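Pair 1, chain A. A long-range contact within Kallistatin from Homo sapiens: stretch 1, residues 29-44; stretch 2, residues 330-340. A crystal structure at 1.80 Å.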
# COMPACT_ATOMS: atom_id res chain seq x y z
N ILE A 29 3.84 1.29 11.06
CA ILE A 29 4.00 0.71 9.74
C ILE A 29 2.91 1.30 8.85
O ILE A 29 1.76 1.39 9.26
CB ILE A 29 3.86 -0.83 9.76
CG1 ILE A 29 4.99 -1.46 10.61
CG2 ILE A 29 3.80 -1.43 8.36
CD1 ILE A 29 4.71 -2.90 10.98
N PHE A 30 3.28 1.68 7.63
CA PHE A 30 2.26 2.06 6.66
C PHE A 30 2.78 1.94 5.26
O PHE A 30 3.78 2.54 4.91
CB PHE A 30 1.69 3.49 6.91
CG PHE A 30 0.40 3.72 6.19
CD1 PHE A 30 -0.77 3.02 6.57
CD2 PHE A 30 0.35 4.56 5.09
CE1 PHE A 30 -1.95 3.20 5.86
CE2 PHE A 30 -0.84 4.71 4.37
CZ PHE A 30 -1.98 4.04 4.77
N PHE A 31 2.08 1.16 4.43
CA PHE A 31 2.47 1.03 3.03
C PHE A 31 1.27 0.72 2.16
O PHE A 31 0.22 0.37 2.66
CB PHE A 31 3.55 -0.06 2.86
CG PHE A 31 3.07 -1.45 3.09
CD1 PHE A 31 2.83 -1.92 4.36
CD2 PHE A 31 2.87 -2.30 2.03
CE1 PHE A 31 2.37 -3.20 4.59
CE2 PHE A 31 2.45 -3.61 2.26
CZ PHE A 31 2.13 -4.02 3.53
N SER A 32 1.45 0.90 0.86
CA SER A 32 0.50 0.42 -0.11
C SER A 32 0.96 -0.86 -0.82
O SER A 32 1.81 -0.80 -1.70
CB SER A 32 0.22 1.46 -1.17
OG SER A 32 -0.69 0.92 -2.11
N PRO A 33 0.35 -1.99 -0.47
CA PRO A 33 0.74 -3.23 -1.17
C PRO A 33 0.40 -3.17 -2.65
O PRO A 33 1.19 -3.63 -3.47
CB PRO A 33 -0.08 -4.32 -0.49
CG PRO A 33 -0.92 -3.69 0.55
CD PRO A 33 -0.62 -2.23 0.61
N LEU A 34 -0.74 -2.56 -2.99
CA LEU A 34 -1.14 -2.42 -4.37
C LEU A 34 -0.10 -1.66 -5.19
O LEU A 34 0.26 -2.06 -6.29
CB LEU A 34 -2.54 -1.78 -4.46
CG LEU A 34 -2.97 -1.58 -5.92
CD1 LEU A 34 -3.05 -2.92 -6.63
CD2 LEU A 34 -4.26 -0.87 -6.01
N SER A 35 0.42 -0.57 -4.64
CA SER A 35 1.43 0.20 -5.34
C SER A 35 2.68 -0.64 -5.61
O SER A 35 3.21 -0.65 -6.74
CB SER A 35 1.82 1.43 -4.55
OG SER A 35 2.96 2.06 -5.11
N ILE A 36 3.13 -1.36 -4.59
CA ILE A 36 4.30 -2.21 -4.78
C ILE A 36 4.04 -3.29 -5.83
O ILE A 36 4.87 -3.47 -6.74
CB ILE A 36 4.82 -2.82 -3.46
CG1 ILE A 36 5.20 -1.71 -2.45
CG2 ILE A 36 5.99 -3.74 -3.75
CD1 ILE A 36 5.50 -2.24 -1.05
N SER A 37 2.92 -4.01 -5.69
CA SER A 37 2.55 -5.09 -6.64
C SER A 37 2.48 -4.59 -8.08
O SER A 37 3.06 -5.19 -9.01
CB SER A 37 1.22 -5.72 -6.22
OG SER A 37 1.38 -6.41 -5.01
N ALA A 38 1.76 -3.49 -8.30
CA ALA A 38 1.63 -2.92 -9.63
C ALA A 38 2.95 -2.41 -10.22
O ALA A 38 3.17 -2.57 -11.43
CB ALA A 38 0.60 -1.79 -9.66
N ALA A 39 3.80 -1.82 -9.40
CA ALA A 39 5.15 -1.40 -9.85
C ALA A 39 5.98 -2.59 -10.35
O ALA A 39 6.58 -2.56 -11.44
CB ALA A 39 5.88 -0.65 -8.75
N TYR A 40 6.01 -3.62 -9.54
CA TYR A 40 6.82 -4.79 -9.86
C TYR A 40 6.24 -5.64 -10.98
O TYR A 40 6.98 -6.16 -11.82
CB TYR A 40 7.13 -5.57 -8.59
CG TYR A 40 8.26 -4.93 -7.80
CD1 TYR A 40 8.10 -3.70 -7.16
CD2 TYR A 40 9.50 -5.53 -7.73
CE1 TYR A 40 9.14 -3.11 -6.46
CE2 TYR A 40 10.53 -4.96 -7.01
CZ TYR A 40 10.37 -3.75 -6.39
OH TYR A 40 11.44 -3.22 -5.73
N ALA A 41 4.91 -5.73 -11.06
CA ALA A 41 4.29 -6.39 -12.21
C ALA A 41 4.59 -5.62 -13.51
O ALA A 41 4.97 -6.23 -14.54
CB ALA A 41 2.80 -6.54 -11.99
N MET A 42 4.53 -4.30 -13.46
CA MET A 42 4.92 -3.51 -14.62
C MET A 42 6.40 -3.72 -15.03
O MET A 42 6.69 -3.92 -16.22
CB MET A 42 4.65 -2.03 -14.37
CG MET A 42 4.92 -1.16 -15.60
SD MET A 42 4.36 0.53 -15.30
CE MET A 42 5.58 1.16 -14.27
N LEU A 43 7.30 -3.67 -14.05
CA LEU A 43 8.72 -3.95 -14.26
C LEU A 43 8.95 -5.28 -14.96
O LEU A 43 9.83 -5.37 -15.85
CB LEU A 43 9.47 -3.95 -12.92
CG LEU A 43 10.96 -4.30 -12.97
CD1 LEU A 43 11.75 -3.24 -13.70
CD2 LEU A 43 11.47 -4.46 -11.56
N SER A 44 8.17 -6.31 -14.57
CA SER A 44 8.32 -7.64 -15.12
C SER A 44 8.08 -7.69 -16.60
O SER A 44 8.55 -8.62 -17.23
CB SER A 44 7.43 -8.68 -14.42
OG SER A 44 6.08 -8.64 -14.86
N GLU A 330 -7.30 10.23 4.27
CA GLU A 330 -6.45 10.47 3.13
C GLU A 330 -5.24 9.55 3.25
O GLU A 330 -4.61 9.47 4.31
CB GLU A 330 -5.98 11.91 3.07
CG GLU A 330 -5.15 12.25 1.84
CD GLU A 330 -4.50 13.63 1.95
OE1 GLU A 330 -3.99 13.93 3.03
OE2 GLU A 330 -4.50 14.37 0.97
N ALA A 331 -4.97 8.83 2.18
CA ALA A 331 -3.80 7.92 2.13
C ALA A 331 -3.12 8.03 0.78
O ALA A 331 -3.77 8.15 -0.25
CB ALA A 331 -4.23 6.49 2.46
N ALA A 332 -1.78 8.06 0.79
CA ALA A 332 -1.03 8.14 -0.40
C ALA A 332 0.20 7.26 -0.31
O ALA A 332 0.67 6.93 0.77
CB ALA A 332 -0.63 9.59 -0.69
N ALA A 333 0.69 6.86 -1.48
CA ALA A 333 1.91 6.07 -1.55
C ALA A 333 2.50 6.13 -2.93
O ALA A 333 1.84 6.45 -3.91
CB ALA A 333 1.66 4.62 -1.14
N ALA A 334 3.79 5.82 -2.99
CA ALA A 334 4.46 5.67 -4.26
C ALA A 334 5.62 4.70 -4.16
O ALA A 334 6.16 4.48 -3.08
CB ALA A 334 4.93 7.03 -4.74
N THR A 335 5.98 4.13 -5.31
CA THR A 335 7.06 3.15 -5.41
C THR A 335 7.93 3.53 -6.58
O THR A 335 7.42 3.87 -7.64
CB THR A 335 6.47 1.74 -5.69
OG1 THR A 335 5.56 1.39 -4.65
CG2 THR A 335 7.56 0.68 -5.79
N SER A 336 9.25 3.50 -6.37
CA SER A 336 10.21 3.68 -7.44
C SER A 336 11.02 2.40 -7.66
O SER A 336 11.21 1.60 -6.73
CB SER A 336 11.16 4.83 -7.12
OG SER A 336 12.04 4.49 -6.08
N PHE A 337 11.53 2.25 -8.88
CA PHE A 337 12.48 1.19 -9.20
C PHE A 337 13.46 1.70 -10.24
O PHE A 337 13.05 2.00 -11.36
CB PHE A 337 11.78 -0.05 -9.72
CG PHE A 337 12.65 -1.26 -9.73
CD1 PHE A 337 13.56 -1.51 -10.76
CD2 PHE A 337 12.61 -2.14 -8.69
CE1 PHE A 337 14.38 -2.64 -10.70
CE2 PHE A 337 13.41 -3.25 -8.64
CZ PHE A 337 14.30 -3.50 -9.64
N ALA A 338 14.75 1.76 -9.89
CA ALA A 338 15.79 2.29 -10.75
C ALA A 338 16.59 1.13 -11.34
O ALA A 338 16.83 0.11 -10.68
CB ALA A 338 16.68 3.23 -9.96
N ILE A 339 16.96 1.30 -12.62
CA ILE A 339 17.67 0.31 -13.40
C ILE A 339 18.96 0.97 -13.85
O ILE A 339 18.93 2.09 -14.36
CB ILE A 339 16.91 -0.06 -14.68
CG1 ILE A 339 15.51 -0.55 -14.39
CG2 ILE A 339 17.67 -1.09 -15.51
CD1 ILE A 339 15.48 -1.87 -13.69
N LYS A 340 20.09 0.28 -13.66
CA LYS A 340 21.40 0.81 -14.06
C LYS A 340 22.09 -0.15 -15.03
O LYS A 340 21.61 -1.24 -15.28
CB LYS A 340 22.27 1.04 -12.82
CG LYS A 340 22.66 -0.23 -12.09
CD LYS A 340 23.43 0.06 -10.83
CE LYS A 340 24.06 -1.23 -10.30
NZ LYS A 340 24.08 -1.27 -8.83

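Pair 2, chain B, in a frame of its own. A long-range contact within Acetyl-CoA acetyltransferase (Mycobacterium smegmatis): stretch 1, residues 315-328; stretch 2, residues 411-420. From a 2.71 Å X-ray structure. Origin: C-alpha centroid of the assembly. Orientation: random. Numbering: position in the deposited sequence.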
# COMPACT_ATOMS: atom_id res chain seq x y z
N ALA B 315 -15.29 1.57 2.19
CA ALA B 315 -14.81 0.31 1.66
C ALA B 315 -14.13 0.50 0.32
O ALA B 315 -14.27 1.51 -0.33
CB ALA B 315 -15.94 -0.73 1.55
N SER B 316 -13.36 -0.50 -0.06
CA SER B 316 -12.71 -0.52 -1.35
C SER B 316 -12.86 -1.94 -1.92
O SER B 316 -12.05 -2.80 -1.63
CB SER B 316 -11.24 -0.10 -1.21
OG SER B 316 -10.56 -0.14 -2.45
N PRO B 317 -13.92 -2.17 -2.70
CA PRO B 317 -14.18 -3.50 -3.28
C PRO B 317 -13.14 -3.93 -4.31
O PRO B 317 -12.92 -5.10 -4.45
CB PRO B 317 -15.55 -3.34 -3.93
CG PRO B 317 -16.13 -2.12 -3.36
CD PRO B 317 -15.01 -1.23 -2.97
N ALA B 318 -12.51 -3.00 -5.01
CA ALA B 318 -11.41 -3.29 -5.94
C ALA B 318 -10.19 -3.94 -5.27
O ALA B 318 -9.51 -4.74 -5.87
CB ALA B 318 -10.99 -2.05 -6.71
N SER B 319 -9.93 -3.63 -4.02
CA SER B 319 -8.79 -4.24 -3.37
C SER B 319 -9.07 -5.69 -3.06
O SER B 319 -8.22 -6.52 -3.15
CB SER B 319 -8.43 -3.45 -2.12
OG SER B 319 -8.35 -2.07 -2.43
N VAL B 320 -10.28 -5.97 -2.68
CA VAL B 320 -10.70 -7.29 -2.30
C VAL B 320 -10.75 -8.17 -3.54
O VAL B 320 -10.30 -9.30 -3.52
CB VAL B 320 -12.09 -7.23 -1.64
CG1 VAL B 320 -12.59 -8.62 -1.24
CG2 VAL B 320 -12.08 -6.26 -0.47
N THR B 321 -11.29 -7.63 -4.62
CA THR B 321 -11.35 -8.29 -5.89
C THR B 321 -9.96 -8.69 -6.37
O THR B 321 -9.78 -9.80 -6.88
CB THR B 321 -12.04 -7.41 -6.94
OG1 THR B 321 -13.31 -7.02 -6.44
CG2 THR B 321 -12.26 -8.17 -8.27
N ALA B 322 -8.98 -7.80 -6.19
CA ALA B 322 -7.59 -8.08 -6.55
C ALA B 322 -7.08 -9.23 -5.76
O ALA B 322 -6.46 -10.12 -6.32
CB ALA B 322 -6.69 -6.85 -6.37
N VAL B 323 -7.32 -9.23 -4.45
CA VAL B 323 -6.93 -10.33 -3.59
C VAL B 323 -7.55 -11.65 -4.03
O VAL B 323 -6.86 -12.64 -4.14
CB VAL B 323 -7.27 -10.05 -2.12
CG1 VAL B 323 -7.22 -11.32 -1.29
CG2 VAL B 323 -6.30 -9.03 -1.54
N ASN B 324 -8.85 -11.65 -4.31
CA ASN B 324 -9.54 -12.86 -4.70
C ASN B 324 -9.14 -13.41 -6.06
O ASN B 324 -9.04 -14.62 -6.22
CB ASN B 324 -11.05 -12.68 -4.63
CG ASN B 324 -11.59 -12.83 -3.22
OD1 ASN B 324 -11.01 -13.55 -2.41
ND2 ASN B 324 -12.69 -12.14 -2.92
N GLU B 325 -8.91 -12.52 -7.02
CA GLU B 325 -8.41 -12.90 -8.34
C GLU B 325 -6.98 -13.47 -8.29
O GLU B 325 -6.65 -14.43 -8.99
CB GLU B 325 -8.53 -11.73 -9.31
CG GLU B 325 -7.79 -11.86 -10.65
CD GLU B 325 -8.38 -12.93 -11.57
OE1 GLU B 325 -9.49 -13.42 -11.30
OE2 GLU B 325 -7.74 -13.27 -12.58
N ALA B 326 -6.13 -12.90 -7.44
CA ALA B 326 -4.79 -13.39 -7.23
C ALA B 326 -4.79 -14.75 -6.59
O ALA B 326 -3.90 -15.53 -6.84
CB ALA B 326 -4.05 -12.46 -6.38
N LEU B 327 -5.77 -15.02 -5.74
CA LEU B 327 -6.00 -16.32 -5.14
C LEU B 327 -6.40 -17.35 -6.19
O LEU B 327 -5.88 -18.46 -6.20
CB LEU B 327 -7.07 -16.21 -4.06
CG LEU B 327 -6.81 -16.40 -2.56
CD1 LEU B 327 -5.35 -16.32 -2.21
CD2 LEU B 327 -7.58 -15.41 -1.74
N ARG B 328 -7.31 -16.98 -7.07
CA ARG B 328 -7.71 -17.85 -8.16
C ARG B 328 -6.53 -18.29 -9.07
O ARG B 328 -6.23 -19.47 -9.16
CB ARG B 328 -8.86 -17.22 -8.97
CG ARG B 328 -9.56 -18.20 -9.88
CD ARG B 328 -10.46 -17.49 -10.89
NE ARG B 328 -9.71 -16.64 -11.80
CZ ARG B 328 -9.17 -17.03 -12.95
NH1 ARG B 328 -9.29 -18.26 -13.37
NH2 ARG B 328 -8.51 -16.16 -13.70
N ILE B 411 -5.10 6.91 -2.52
CA ILE B 411 -6.09 7.00 -1.45
C ILE B 411 -6.96 5.76 -1.44
O ILE B 411 -8.09 5.85 -1.78
CB ILE B 411 -7.02 8.23 -1.63
CG1 ILE B 411 -6.21 9.49 -1.84
CG2 ILE B 411 -7.91 8.42 -0.45
CD1 ILE B 411 -5.20 9.80 -0.74
N ALA B 412 -6.42 4.61 -1.04
CA ALA B 412 -6.97 3.28 -1.41
C ALA B 412 -7.34 3.18 -2.90
O ALA B 412 -8.28 2.49 -3.22
CB ALA B 412 -8.16 2.90 -0.54
N SER B 413 -6.60 3.89 -3.77
CA SER B 413 -6.97 4.03 -5.20
C SER B 413 -6.55 2.82 -6.01
O SER B 413 -7.16 2.48 -6.98
CB SER B 413 -6.36 5.29 -5.85
OG SER B 413 -6.69 6.46 -5.18
N LYS B 414 -5.46 2.19 -5.59
CA LYS B 414 -4.79 1.16 -6.34
C LYS B 414 -4.33 0.03 -5.42
O LYS B 414 -3.83 0.26 -4.32
CB LYS B 414 -3.58 1.75 -7.07
CG LYS B 414 -3.86 2.25 -8.44
CD LYS B 414 -2.71 3.12 -8.88
CE LYS B 414 -2.92 3.71 -10.28
NZ LYS B 414 -1.61 4.03 -10.95
N TYR B 415 -4.53 -1.20 -5.89
CA TYR B 415 -4.10 -2.38 -5.18
C TYR B 415 -3.55 -3.48 -6.09
O TYR B 415 -4.13 -3.82 -7.11
CB TYR B 415 -5.23 -2.88 -4.33
CG TYR B 415 -4.76 -3.47 -3.06
CD1 TYR B 415 -4.50 -2.65 -1.96
CD2 TYR B 415 -4.62 -4.86 -2.93
CE1 TYR B 415 -4.10 -3.19 -0.72
CE2 TYR B 415 -4.21 -5.42 -1.71
CZ TYR B 415 -3.95 -4.57 -0.60
OH TYR B 415 -3.55 -5.11 0.60
N SER B 416 -2.40 -4.01 -5.71
CA SER B 416 -1.66 -4.99 -6.48
C SER B 416 -1.26 -6.07 -5.56
O SER B 416 -0.75 -5.85 -4.49
CB SER B 416 -0.42 -4.38 -7.13
OG SER B 416 -0.76 -3.64 -8.26
N VAL B 417 -1.52 -7.28 -6.00
CA VAL B 417 -1.31 -8.44 -5.17
C VAL B 417 -0.38 -9.40 -5.88
O VAL B 417 -0.46 -9.56 -7.06
CB VAL B 417 -2.67 -9.14 -4.75
CG1 VAL B 417 -2.41 -10.28 -3.80
CG2 VAL B 417 -3.63 -8.16 -4.15
N GLY B 418 0.54 -9.97 -5.14
CA GLY B 418 1.34 -11.07 -5.59
C GLY B 418 1.33 -12.21 -4.58
O GLY B 418 1.33 -12.00 -3.37
N ILE B 419 1.29 -13.43 -5.08
CA ILE B 419 1.38 -14.61 -4.26
C ILE B 419 2.59 -15.36 -4.74
O ILE B 419 2.74 -15.59 -5.91
CB ILE B 419 0.11 -15.49 -4.32
CG1 ILE B 419 -1.12 -14.66 -3.90
CG2 ILE B 419 0.30 -16.72 -3.47
CD1 ILE B 419 -2.42 -15.39 -3.83
N TYR B 420 3.45 -15.71 -3.80
CA TYR B 420 4.75 -16.34 -4.03
C TYR B 420 4.86 -17.75 -3.39
O TYR B 420 4.25 -18.01 -2.35
CB TYR B 420 5.84 -15.43 -3.47
CG TYR B 420 5.81 -14.06 -4.07
CD1 TYR B 420 6.51 -13.80 -5.22
CD2 TYR B 420 5.10 -13.03 -3.50
CE1 TYR B 420 6.47 -12.55 -5.81
CE2 TYR B 420 5.07 -11.80 -4.07
CZ TYR B 420 5.76 -11.57 -5.24
OH TYR B 420 5.78 -10.33 -5.83

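In both pairs a helix lies along a strand with their N-to-C directions nearly aligned: 27° between axes and 7.6 Å at closest approach in pair 1, 19° and 7.8 Å in pair 2. Fourteen central residues superpose with an RMSD of 0.4 Å. The strand alternates, so every second residue points its CA-to-CB bond toward the helix: Ala A333, Thr A335 and Phe A337 in pair 1, matched by Tyr B415, Val B417 and Ile B419 in pair 2. The helix answers with matched positions one turn apart, Ser A35 and Ala A39 against Ala B322 and Ala B326, all four small and pointing toward the strand.

The central strand position is closely matched in shape. Thr A335 and Val B417 are both beta-branched, and their side-chain centres fall 0.5 Å apart. Each packs a methyl against the matched alanine: Thr A335 CG2 lies 3.7 Å from Ala A39 CB, and Val B417 CG1 lies 3.8 Å from Ala B326 CB. The chemistry differs on the other branch. Thr A335 OG1 meets Ser A35 OG at 2.7 Å in a hydrogen bond, whereas Val B417 CG2 sits 4.0 Å from Ala B322 CB and 3.8 Å from Val B323 CG2. No hydrogen bond crosses pair 2.

At the N-terminal end of the matched region, bulk is distributed differently. Ala A333 is small, and its CB touches Ser A32 CB at 3.5 Å; Ser A32 also caps its helix, its OG accepting from Ser A35 N at 3.1 Å. In pair 2 the matched strand residue is Tyr B415, whose ring takes Ser B319 CB over one face, 4.1 Å from the centroid. Ser B319 matches Ser A32 but already lies within its helix, which starts earlier.

Toward the other end, the aromatic residues that make the contact belong to pair 1. Tyr A40 starts out sideways yet reaches the strand with its end, and the edge of Phe A337 approaches its face, the planes at 87° and the centroids 5.3 Å apart. Leu A43 CD2 then covers a face of the Phe A337 ring, 3.5 Å from its centroid. At the positions of Tyr A40 and Phe A337, pair 2 has the aliphatics Leu B327 and Ile B419: Leu B327 points away at its CA-to-CB bond, but its CD1 returns to within 3.5 Å of Ile B419 CD1.

Both pairs thus set small helix residues at the two matched central positions that point toward the strand, with a beta-branched strand residue against them. Bulk at the flanks varies: a tyrosine at the N-terminal side of pair 2, and Tyr A40, Phe A337 and Leu A43 at the C-terminal side of pair 1.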